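Local structure of putative trimethylamine methyltransferase (Rhizobium meliloti, 4YYC) at residues Asp93-Gln97 against Arg98-Pro102. The protein probably acts as a methyltransferase, as a member of the trimethylamine methyltransferase family. Residues are numbered along the deposited sequence; the frame is centred on the assembly and turned at random.
Sequences DVRGQ and RVHFP
OD2 of D93 takes two donors from R95, NE at 3.0 Å and NH2 at 2.9 Å, in a side-on salt bridge. Both nitrogens come from the same face of the carboxylate, while OD2 lies in the guanidinium plane. So anchored, the guanidinium lies flat on the imidazole of H100 across the hairpin, planes 16° apart and centres 3.6 Å apart. The overlap is offset: NH1 of R95 sits over the rim of the ring, 3.2 Å from H100 CE1. With CG beside the backbone N (chi1 -57°), the extended R95 side chain crosses H100 at about a right angle and brings its NE and NH2 edge to D93. ND1 of H100 is bonded to the carbonyl of E71, which should help fix the ring's rotation. Replacing H100 by an alanine is likely to leave the R95 guanidinium without its stacking surface and the E71 carbonyl without this donor. Beneath these side chains, D93 and H100 form an antiparallel hydrogen-bonded pair, H100 N reaching D93 O at 2.8 Å. R95 and R98 form another, closing a two-residue beta-hairpin through a type II' turn with G96 at positive phi. The bent R98 side chain makes a salt bridge from NE to E76 and a hydrogen bond from NH1 to I73 O. On the other sheet face, V94 CG2 and V99 CG2 meet at 4.4 Å, and both valines pack on L84 of helix 81-90. Strand 98-100 thus lies between strand 93-95, at the sheet's edge within this chain, and strand 75-77.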
# COMPACT_ATOMS: atom_id res chain seq x y z
N ASP A 93 12.00 -5.35 41.26
CA ASP A 93 13.30 -5.73 41.85
C ASP A 93 14.38 -4.96 41.11
O ASP A 93 14.61 -5.22 39.92
CB ASP A 93 13.50 -7.24 41.72
CG ASP A 93 14.85 -7.74 42.26
OD1 ASP A 93 15.58 -7.00 42.96
OD2 ASP A 93 15.17 -8.92 41.99
N VAL A 94 15.01 -4.00 41.78
CA VAL A 94 16.02 -3.16 41.16
C VAL A 94 17.39 -3.69 41.47
O VAL A 94 17.74 -3.83 42.65
CB VAL A 94 15.93 -1.70 41.63
CG1 VAL A 94 17.06 -0.87 41.02
CG2 VAL A 94 14.59 -1.10 41.26
N ARG A 95 18.18 -3.95 40.44
CA ARG A 95 19.54 -4.49 40.56
C ARG A 95 20.46 -3.54 39.80
O ARG A 95 20.51 -3.57 38.57
CB ARG A 95 19.60 -5.90 39.98
CG ARG A 95 18.63 -6.87 40.62
CD ARG A 95 18.80 -8.28 40.07
NE ARG A 95 17.56 -9.04 40.26
CZ ARG A 95 17.13 -10.05 39.49
NH1 ARG A 95 17.83 -10.51 38.44
NH2 ARG A 95 15.94 -10.60 39.76
N GLY A 96 21.15 -2.68 40.54
CA GLY A 96 21.87 -1.56 39.89
C GLY A 96 20.87 -0.64 39.20
O GLY A 96 19.97 -0.11 39.85
N GLN A 97 21.01 -0.49 37.89
CA GLN A 97 20.09 0.30 37.09
C GLN A 97 19.13 -0.57 36.32
O GLN A 97 18.35 -0.04 35.53
CB GLN A 97 20.86 1.20 36.14
CG GLN A 97 21.79 2.12 36.89
CD GLN A 97 22.30 3.22 36.01
OE1 GLN A 97 22.03 4.39 36.26
NE2 GLN A 97 23.01 2.86 34.95
N ARG A 98 19.15 -1.89 36.57
CA ARG A 98 18.25 -2.81 35.85
C ARG A 98 17.01 -3.04 36.69
O ARG A 98 17.11 -3.45 37.85
CB ARG A 98 18.95 -4.14 35.62
CG ARG A 98 18.20 -5.10 34.70
CD ARG A 98 18.24 -4.68 33.26
NE ARG A 98 19.61 -4.75 32.75
CZ ARG A 98 20.25 -5.84 32.38
NH1 ARG A 98 19.67 -7.07 32.40
NH2 ARG A 98 21.52 -5.72 31.97
N VAL A 99 15.84 -2.80 36.11
CA VAL A 99 14.58 -3.06 36.78
C VAL A 99 13.99 -4.38 36.29
O VAL A 99 13.74 -4.52 35.10
CB VAL A 99 13.59 -1.93 36.55
CG1 VAL A 99 12.34 -2.18 37.36
CG2 VAL A 99 14.21 -0.59 36.93
N HIS A 100 13.80 -5.33 37.22
CA HIS A 100 13.16 -6.61 36.93
C HIS A 100 11.72 -6.56 37.42
O HIS A 100 11.45 -6.22 38.58
CB HIS A 100 13.93 -7.76 37.60
CG HIS A 100 15.32 -7.93 37.07
ND1 HIS A 100 15.65 -8.87 36.12
CD2 HIS A 100 16.47 -7.25 37.34
CE1 HIS A 100 16.94 -8.78 35.84
NE2 HIS A 100 17.46 -7.82 36.58
N PHE A 101 10.78 -6.95 36.57
CA PHE A 101 9.36 -6.73 36.83
C PHE A 101 8.64 -8.05 37.12
O PHE A 101 8.66 -8.96 36.28
CB PHE A 101 8.69 -6.07 35.61
CG PHE A 101 9.31 -4.74 35.22
CD1 PHE A 101 10.43 -4.69 34.41
CD2 PHE A 101 8.74 -3.54 35.64
CE1 PHE A 101 10.98 -3.48 34.02
CE2 PHE A 101 9.30 -2.33 35.26
CZ PHE A 101 10.44 -2.30 34.47
N PRO A 102 7.93 -8.13 38.25
CA PRO A 102 7.03 -9.25 38.46
C PRO A 102 6.02 -9.33 37.34
O PRO A 102 5.64 -8.32 36.77
CB PRO A 102 6.31 -8.91 39.75
CG PRO A 102 7.14 -7.93 40.44
CD PRO A 102 7.97 -7.23 39.43